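Local coordinates for protein, related to general stress protein 26(GS26) of B.subtilis (PDB 2HQ7) that probably binds a flavin cofactor and works as an oxidoreductase, as a pyridoxine-phosphate-oxidase-family relative of the general stress protein 26 of Bacillus subtilis, at residues L14-K19 with M37-H42; K19-G24 with I68-V73. All coordinates share one frame; numbering follows the deposited sequence.

Overall arrangement
Both contacts reach one antiparallel sheet, of the kind found in the FMN-binding split barrel, and their centres lie about 9 Å apart. Along the chain their segments alternate: helix 5-16 gives way to strand 20-26, strand 32-43 follows, and strand 67-74 comes later, with Lys-19 shared by the two contacts. Interaction 1 fixes the end of the helix and the turn after it on strand 32-43, while interaction 2 pairs strand 20-26 with strand 67-74. A probable hydrogen bond of 2.7 Å from Met-37 N to Val-21 O joins them directly. Together they secure the start of strand 20-26 toward both of its neighbours, and one face of that strand lies at the dimer interface.

Interaction 1: residues L14-K19 with M37-H42; sequences LVESSK and MMRLKH
Arg-39 reaches from its strand to the turn after the helix, and Lys-19 meets it twice. Its backbone N donates to Lys-19 O at 2.7 Å in a nearly straight bond. Its side chain runs extended to CD and then bends at chi3 (57°), which carries NE back toward the turn. There Arg-39 NE donates to a water (3.1 Å) that also lies against Ser-18 O, a link through solvent. NH2 lies 3.1 Å from Lys-19 NZ, near the guanidinium plane; two donors of like charge face each other here. The carboxylate of Glu-16 sits over a face of the guanidinium, its OE1 3.5 Å from Arg-39 NH2. This salt bridge is one of charge alone, and it probably offsets some of the repulsion. The contact joins the end of helix 5-16 to a bulged part of strand 32-43, in an antiparallel sheet consistent with the family's FMN-binding split barrel: a classic beta bulge places Leu-40 and Lys-41 both opposite Trp-49. Beyond the bulge, His-42 NE2 donates to Glu-16 OE2 at 2.8 Å, approaching from above the carboxylate plane, 70° out of it. Val-15 CG1, anti to the backbone N, lies over the centre of one face of the His-42 ring, 3.6 Å from its centroid, in a CH-pi contact. His-42 ND1 bonds to Gly-44 O, and the ring meets Phe-48.

Interaction 2: residues K19-G24 with I68-V73; sequences KIVMVG and ICLYFV
Met-22 and Tyr-71 form a hydrogen-bonded antiparallel pair, as do Gly-24 and Cys-69, with the non-hydrogen-bonded pair Val-23 and Leu-70 between them; the N-to-C directions of the two short segments are 154° apart, and their axes approach to 4.6 Å. Each hydrogen-bonded pair is closed by two reciprocal N-H to O=C bonds, of which Gly-24 N to Cys-69 O is the shortest at 2.7 Å. Two CA-H...O contacts, from Leu-70 to Met-22 O and from Val-23 to Cys-69 O, supplement them.

The side chains then divide between the two faces. On the face of Val-23 and Leu-70, Val-21 does the most: its CG2, anti to the backbone N, lies over the face of the Phe-72 ring toward the rim, 3.5 Å from Phe-72 CE2, and makes a CH-pi contact. The same methyl touches Leu-70 CB at 3.8 Å, serving both an aromatic and an aliphatic neighbour. Further along, Val-23 and Leu-70 lie side by side and point the same way, with Val-23 CG2 3.8 Å from Leu-70 CD2. The other branch, Val-23 CG1, meets Ile-68 CD1 at 3.9 Å. On the other face, Met-22 and Tyr-71 meet near the backbone, CB to CB at 4.1 Å, and diverge beyond that point. Gly-24 presents its bare backbone beside Cys-69, whose SG comes within 4.2 Å of Gly-24 CA.

Such pairing is consistent with the family's split barrel: the Val-21 and Leu-70 face turns inward onto Leu-50 of strand 47-53, and the Met-22 and Tyr-71 face to the dimer partner, where Met-22 packs on Tyr-71 of the second subunit. Strand 20-26 is flanked by strand 32-43, and strand 67-74 by strand 79-90.

Interaction 1: residues L14-K19 with M37-H42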
ATOM      1  N   LEU B  14       9.608 -12.506   4.334  1.00 42.70           N
ATOM      2  CA  LEU B  14       8.572 -11.472   4.353  1.00 44.65           C
ATOM      3  C   LEU B  14       7.464 -11.775   3.377  1.00 45.91           C
ATOM      4  O   LEU B  14       6.288 -11.736   3.730  1.00 48.00           O
ATOM      5  CB  LEU B  14       9.156 -10.105   4.015  1.00 42.93           C
ATOM      6  CG  LEU B  14       8.260  -8.910   4.319  1.00 45.64           C
ATOM      7  CD1 LEU B  14       7.373  -9.129   5.569  1.00 42.10           C
ATOM      8  CD2 LEU B  14       9.154  -7.672   4.475  1.00 48.81           C
ATOM      9  N   VAL B  15       7.848 -12.077   2.142  1.00 46.97           N
ATOM     10  CA  VAL B  15       6.892 -12.475   1.113  1.00 46.97           C
ATOM     11  C   VAL B  15       6.096 -13.726   1.520  1.00 50.41           C
ATOM     12  O   VAL B  15       4.849 -13.728   1.474  1.00 51.34           O
ATOM     13  CB  VAL B  15       7.593 -12.744  -0.196  1.00 45.63           C
ATOM     14  CG1 VAL B  15       6.632 -13.399  -1.156  1.00 44.33           C
ATOM     15  CG2 VAL B  15       8.167 -11.431  -0.740  1.00 35.99           C
ATOM     16  N   GLU B  16       6.804 -14.757   1.979  1.00 51.25           N
ATOM     17  CA  GLU B  16       6.164 -16.024   2.321  1.00 50.72           C
ATOM     18  C   GLU B  16       5.233 -15.931   3.511  1.00 51.12           C
ATOM     19  O   GLU B  16       4.329 -16.745   3.654  1.00 49.32           O
ATOM     20  CB  GLU B  16       7.209 -17.097   2.571  1.00 52.46           C
ATOM     21  CG  GLU B  16       7.831 -17.681   1.306  1.00 60.03           C
ATOM     22  CD  GLU B  16       6.842 -18.510   0.469  1.00 71.16           C
ATOM     23  OE1 GLU B  16       5.679 -18.694   0.902  1.00 77.33           O
ATOM     24  OE2 GLU B  16       7.231 -18.976  -0.629  1.00 71.19           O
ATOM     25  N   SER B  17       5.429 -14.933   4.357  1.00 53.24           N
ATOM     26  CA  SER B  17       4.730 -14.896   5.627  1.00 55.39           C
ATOM     27  C   SER B  17       3.248 -14.542   5.522  1.00 56.49           C
ATOM     28  O   SER B  17       2.507 -14.721   6.504  1.00 58.71           O
ATOM     29  CB  SER B  17       5.429 -13.943   6.610  1.00 56.35           C
ATOM     30  OG  SER B  17       5.295 -12.579   6.238  1.00 60.38           O
ATOM     31  N   SER B  18       2.819 -14.022   4.370  1.00 56.39           N
ATOM     32  CA  SER B  18       1.387 -13.756   4.126  1.00 56.02           C
ATOM     33  C   SER B  18       1.001 -14.029   2.668  1.00 54.82           C
ATOM     34  O   SER B  18       1.807 -13.888   1.743  1.00 54.54           O
ATOM     35  CB  SER B  18       0.995 -12.319   4.522  1.00 55.96           C
ATOM     36  OG  SER B  18      -0.409 -12.107   4.396  1.00 56.57           O
ATOM     37  N   LYS B  19      -0.247 -14.437   2.488  1.00 53.08           N
ATOM     38  CA  LYS B  19      -0.780 -14.684   1.162  1.00 53.84           C
ATOM     39  C   LYS B  19      -1.318 -13.394   0.538  1.00 48.63           C
ATOM     40  O   LYS B  19      -1.711 -13.395  -0.631  1.00 50.19           O
ATOM     41  CB  LYS B  19      -1.873 -15.761   1.238  1.00 56.30           C
ATOM     42  CG  LYS B  19      -1.391 -17.095   1.845  1.00 62.33           C
ATOM     43  CD  LYS B  19      -0.583 -17.942   0.846  1.00 66.82           C
ATOM     44  CE  LYS B  19       0.176 -19.109   1.531  1.00 70.08           C
ATOM     45  NZ  LYS B  19       1.508 -18.726   2.149  1.00 65.82           N
HETATM   46  N   MSE B  37      -4.414  -7.808  -2.673  1.00 26.93           N
HETATM   47  CA  MSE B  37      -4.591  -8.902  -3.619  1.00 30.34           C
HETATM   48  C   MSE B  37      -4.005 -10.154  -3.045  1.00 31.77           C
HETATM   49  O   MSE B  37      -3.313 -10.110  -2.041  1.00 28.24           O
HETATM   50  CB  MSE B  37      -3.931  -8.575  -4.949  1.00 29.54           C
HETATM   51  CG  MSE B  37      -4.703  -7.568  -5.734  1.00 34.37           C
HETATM   52 SE   MSE B  37      -4.038  -7.370  -7.547  0.75 35.75          SE
HETATM   53  CE  MSE B  37      -4.001  -9.214  -8.168  1.00 71.06           C
HETATM   54  N   MSE B  38      -4.327 -11.285  -3.650  1.00 37.15           N
HETATM   55  CA  MSE B  38      -3.857 -12.565  -3.133  1.00 44.89           C
HETATM   56  C   MSE B  38      -2.697 -13.044  -3.998  1.00 35.87           C
HETATM   57  O   MSE B  38      -2.735 -12.940  -5.233  1.00 32.17           O
HETATM   58  CB  MSE B  38      -5.008 -13.585  -3.076  1.00 45.16           C
HETATM   59  CG  MSE B  38      -4.599 -15.047  -3.253  1.00 58.16           C
HETATM   60 SE   MSE B  38      -6.031 -16.296  -2.715  0.75 75.26          SE
HETATM   61  CE  MSE B  38      -5.818 -16.005  -0.767  1.00 60.57           C
ATOM     62  N   ARG B  39      -1.650 -13.490  -3.327  1.00 32.02           N
ATOM     63  CA  ARG B  39      -0.499 -14.067  -3.953  1.00 33.72           C
ATOM     64  C   ARG B  39      -0.811 -15.525  -4.238  1.00 34.08           C
ATOM     65  O   ARG B  39      -0.953 -16.319  -3.316  1.00 32.98           O
ATOM     66  CB  ARG B  39       0.725 -14.005  -3.042  1.00 36.84           C
ATOM     67  CG  ARG B  39       1.962 -14.634  -3.702  1.00 42.43           C
ATOM     68  CD  ARG B  39       3.181 -14.619  -2.823  1.00 51.13           C
ATOM     69  NE  ARG B  39       2.995 -15.289  -1.544  1.00 53.15           N
ATOM     70  CZ  ARG B  39       2.929 -16.600  -1.368  1.00 51.35           C
ATOM     71  NH1 ARG B  39       2.976 -17.445  -2.388  1.00 64.23           N
ATOM     72  NH2 ARG B  39       2.768 -17.064  -0.155  1.00 43.95           N
ATOM     73  N   LEU B  40      -0.916 -15.857  -5.523  1.00 34.49           N
ATOM     74  CA  LEU B  40      -1.084 -17.229  -5.964  1.00 33.09           C
ATOM     75  C   LEU B  40       0.282 -17.930  -5.989  1.00 33.96           C
ATOM     76  O   LEU B  40       0.404 -19.078  -5.598  1.00 33.46           O
ATOM     77  CB  LEU B  40      -1.702 -17.262  -7.363  1.00 32.03           C
ATOM     78  CG  LEU B  40      -3.109 -16.712  -7.474  1.00 26.13           C
ATOM     79  CD1 LEU B  40      -3.563 -16.689  -8.962  1.00 36.41           C
ATOM     80  CD2 LEU B  40      -4.132 -17.416  -6.624  1.00 36.52           C
ATOM     81  N   LYS B  41       1.307 -17.230  -6.436  1.00 31.69           N
ATOM     82  CA  LYS B  41       2.616 -17.851  -6.612  1.00 32.73           C
ATOM     83  C   LYS B  41       3.668 -16.777  -6.702  1.00 31.01           C
ATOM     84  O   LYS B  41       3.383 -15.655  -7.137  1.00 28.60           O
ATOM     85  CB  LYS B  41       2.638 -18.684  -7.921  1.00 31.14           C
ATOM     86  CG  LYS B  41       3.999 -19.331  -8.237  1.00 34.16           C
ATOM     87  CD  LYS B  41       3.984 -20.207  -9.464  1.00 35.33           C
ATOM     88  CE  LYS B  41       5.279 -21.044  -9.544  1.00 41.00           C
ATOM     89  NZ  LYS B  41       5.215 -22.192  -8.618  1.00 46.77           N
ATOM     90  N   HIS B  42       4.886 -17.103  -6.301  1.00 29.00           N
ATOM     91  CA  HIS B  42       5.984 -16.246  -6.668  1.00 29.98           C
ATOM     92  C   HIS B  42       7.249 -16.999  -6.998  1.00 32.84           C
ATOM     93  O   HIS B  42       7.409 -18.161  -6.608  1.00 31.64           O
ATOM     94  CB  HIS B  42       6.251 -15.221  -5.575  1.00 31.33           C
ATOM     95  CG  HIS B  42       6.800 -15.801  -4.325  1.00 26.19           C
ATOM     96  ND1 HIS B  42       8.106 -15.611  -3.931  1.00 31.69           N
ATOM     97  CD2 HIS B  42       6.219 -16.562  -3.368  1.00 32.81           C
ATOM     98  CE1 HIS B  42       8.303 -16.227  -2.775  1.00 33.58           C
ATOM     99  NE2 HIS B  42       7.177 -16.823  -2.419  1.00 26.52           N
TER
HETATM  100  O   HOH W   1       2.981 -12.626  -0.040  1.00 56.43           O

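Interaction 2: residues K19-G24 with I68-V73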
ATOM      1  N   LYS B  19      -0.247 -14.437   2.488  1.00 53.08           N
ATOM      2  CA  LYS B  19      -0.780 -14.684   1.162  1.00 53.84           C
ATOM      3  C   LYS B  19      -1.318 -13.394   0.538  1.00 48.63           C
ATOM      4  O   LYS B  19      -1.711 -13.395  -0.631  1.00 50.19           O
ATOM      5  CB  LYS B  19      -1.873 -15.761   1.238  1.00 56.30           C
ATOM      6  CG  LYS B  19      -1.391 -17.095   1.845  1.00 62.33           C
ATOM      7  CD  LYS B  19      -0.583 -17.942   0.846  1.00 66.82           C
ATOM      8  CE  LYS B  19       0.176 -19.109   1.531  1.00 70.08           C
ATOM      9  NZ  LYS B  19       1.508 -18.726   2.149  1.00 65.82           N
ATOM     10  N   ILE B  20      -1.332 -12.308   1.321  1.00 45.90           N
ATOM     11  CA  ILE B  20      -1.919 -11.018   0.921  1.00 43.63           C
ATOM     12  C   ILE B  20      -0.839 -10.037   0.543  1.00 39.02           C
ATOM     13  O   ILE B  20       0.135  -9.886   1.252  1.00 38.14           O
ATOM     14  CB  ILE B  20      -2.749 -10.371   2.066  1.00 45.43           C
ATOM     15  CG1 ILE B  20      -3.717 -11.383   2.682  1.00 48.29           C
ATOM     16  CG2 ILE B  20      -3.550  -9.178   1.551  1.00 40.58           C
ATOM     17  CD1 ILE B  20      -4.644 -12.031   1.655  1.00 51.42           C
ATOM     18  N   VAL B  21      -1.005  -9.367  -0.582  1.00 35.12           N
ATOM     19  CA  VAL B  21      -0.047  -8.367  -0.985  1.00 34.81           C
ATOM     20  C   VAL B  21      -0.800  -7.096  -1.296  1.00 30.58           C
ATOM     21  O   VAL B  21      -1.887  -7.130  -1.889  1.00 34.66           O
ATOM     22  CB  VAL B  21       0.800  -8.811  -2.224  1.00 36.80           C
ATOM     23  CG1 VAL B  21      -0.028  -8.959  -3.392  1.00 38.30           C
ATOM     24  CG2 VAL B  21       1.857  -7.797  -2.528  1.00 35.18           C
HETATM   25  N   MSE B  22      -0.186  -5.976  -0.944  1.00 29.18           N
HETATM   26  CA  MSE B  22      -0.765  -4.662  -1.194  1.00 28.34           C
HETATM   27  C   MSE B  22      -0.295  -4.230  -2.561  1.00 22.81           C
HETATM   28  O   MSE B  22       0.918  -4.239  -2.829  1.00 25.85           O
HETATM   29  CB  MSE B  22      -0.216  -3.654  -0.235  1.00 24.85           C
HETATM   30  CG  MSE B  22      -0.094  -4.039   1.198  1.00 47.97           C
HETATM   31 SE   MSE B  22      -1.622  -3.321   1.957  0.75 78.43          SE
HETATM   32  CE  MSE B  22      -2.681  -4.935   1.657  1.00 25.70           C
ATOM     33  N   VAL B  23      -1.202  -3.819  -3.421  1.00 27.41           N
ATOM     34  CA  VAL B  23      -0.826  -3.519  -4.794  1.00 24.01           C
ATOM     35  C   VAL B  23      -1.152  -2.068  -5.088  1.00 26.94           C
ATOM     36  O   VAL B  23      -2.330  -1.667  -5.045  1.00 27.34           O
ATOM     37  CB  VAL B  23      -1.598  -4.372  -5.780  1.00 26.22           C
ATOM     38  CG1 VAL B  23      -1.233  -3.969  -7.193  1.00 18.52           C
ATOM     39  CG2 VAL B  23      -1.363  -5.823  -5.522  1.00 28.78           C
ATOM     40  N   GLY B  24      -0.125  -1.293  -5.419  1.00 25.74           N
ATOM     41  CA  GLY B  24      -0.307   0.086  -5.797  1.00 23.75           C
ATOM     42  C   GLY B  24      -0.449   0.262  -7.305  1.00 24.92           C
ATOM     43  O   GLY B  24       0.325  -0.277  -8.056  1.00 26.83           O
ATOM     44  N   ILE B  68       3.012  -0.611 -11.668  1.00 24.20           N
ATOM     45  CA  ILE B  68       2.467  -0.867 -10.379  1.00 25.78           C
ATOM     46  C   ILE B  68       3.587  -1.033  -9.380  1.00 23.10           C
ATOM     47  O   ILE B  68       4.788  -1.105  -9.720  1.00 25.36           O
ATOM     48  CB  ILE B  68       1.526  -2.116 -10.349  1.00 25.59           C
ATOM     49  CG1 ILE B  68       2.301  -3.415 -10.512  1.00 27.97           C
ATOM     50  CG2 ILE B  68       0.387  -2.023 -11.358  1.00 24.33           C
ATOM     51  CD1 ILE B  68       1.611  -4.570  -9.800  1.00 28.59           C
ATOM     52  N   CYS B  69       3.193  -1.147  -8.133  1.00 24.94           N
ATOM     53  CA  CYS B  69       4.124  -1.619  -7.146  1.00 24.15           C
ATOM     54  C   CYS B  69       3.428  -2.553  -6.188  1.00 20.70           C
ATOM     55  O   CYS B  69       2.204  -2.521  -6.021  1.00 23.93           O
ATOM     56  CB  CYS B  69       4.782  -0.467  -6.429  1.00 28.62           C
ATOM     57  SG  CYS B  69       3.813   0.214  -5.139  1.00 37.33           S
ATOM     58  N   LEU B  70       4.209  -3.438  -5.619  1.00 22.53           N
ATOM     59  CA  LEU B  70       3.736  -4.351  -4.541  1.00 22.32           C
ATOM     60  C   LEU B  70       4.360  -3.959  -3.233  1.00 23.93           C
ATOM     61  O   LEU B  70       5.527  -3.536  -3.196  1.00 28.47           O
ATOM     62  CB  LEU B  70       4.143  -5.800  -4.831  1.00 23.06           C
ATOM     63  CG  LEU B  70       3.706  -6.485  -6.138  1.00 29.60           C
ATOM     64  CD1 LEU B  70       3.976  -8.014  -6.064  1.00 25.34           C
ATOM     65  CD2 LEU B  70       2.277  -6.269  -6.357  1.00 25.07           C
ATOM     66  N   TYR B  71       3.632  -4.138  -2.139  1.00 24.40           N
ATOM     67  CA  TYR B  71       4.207  -3.886  -0.805  1.00 23.17           C
ATOM     68  C   TYR B  71       3.873  -5.012   0.166  1.00 26.53           C
ATOM     69  O   TYR B  71       2.737  -5.473   0.213  1.00 27.62           O
ATOM     70  CB  TYR B  71       3.701  -2.547  -0.256  1.00 26.78           C
ATOM     71  CG  TYR B  71       4.435  -2.061   0.964  1.00 23.10           C
ATOM     72  CD1 TYR B  71       5.629  -1.364   0.840  1.00 31.25           C
ATOM     73  CD2 TYR B  71       3.957  -2.311   2.225  1.00 38.72           C
ATOM     74  CE1 TYR B  71       6.324  -0.925   1.956  1.00 30.70           C
ATOM     75  CE2 TYR B  71       4.658  -1.872   3.350  1.00 43.02           C
ATOM     76  CZ  TYR B  71       5.835  -1.183   3.190  1.00 33.95           C
ATOM     77  OH  TYR B  71       6.518  -0.761   4.302  1.00 40.89           O
ATOM     78  N   PHE B  72       4.868  -5.428   0.945  1.00 27.96           N
ATOM     79  CA  PHE B  72       4.725  -6.474   1.935  1.00 29.81           C
ATOM     80  C   PHE B  72       5.181  -5.896   3.221  1.00 31.76           C
ATOM     81  O   PHE B  72       6.221  -5.258   3.258  1.00 32.59           O
ATOM     82  CB  PHE B  72       5.645  -7.660   1.629  1.00 30.69           C
ATOM     83  CG  PHE B  72       5.493  -8.195   0.259  1.00 34.88           C
ATOM     84  CD1 PHE B  72       6.134  -7.579  -0.800  1.00 29.22           C
ATOM     85  CD2 PHE B  72       4.671  -9.294   0.008  1.00 36.92           C
ATOM     86  CE1 PHE B  72       5.991  -8.051  -2.069  1.00 31.29           C
ATOM     87  CE2 PHE B  72       4.517  -9.758  -1.290  1.00 34.20           C
ATOM     88  CZ  PHE B  72       5.191  -9.136  -2.317  1.00 28.78           C
ATOM     89  N   VAL B  73       4.443  -6.102   4.289  1.00 36.22           N
ATOM     90  CA  VAL B  73       4.852  -5.478   5.539  1.00 41.83           C
ATOM     91  C   VAL B  73       4.804  -6.466   6.677  1.00 46.49           C
ATOM     92  O   VAL B  73       4.017  -7.397   6.624  1.00 47.39           O
ATOM     93  CB  VAL B  73       3.936  -4.262   5.845  1.00 43.18           C
ATOM     94  CG1 VAL B  73       2.591  -4.732   6.405  1.00 40.60           C
ATOM     95  CG2 VAL B  73       4.662  -3.221   6.739  1.00 41.80           C
TER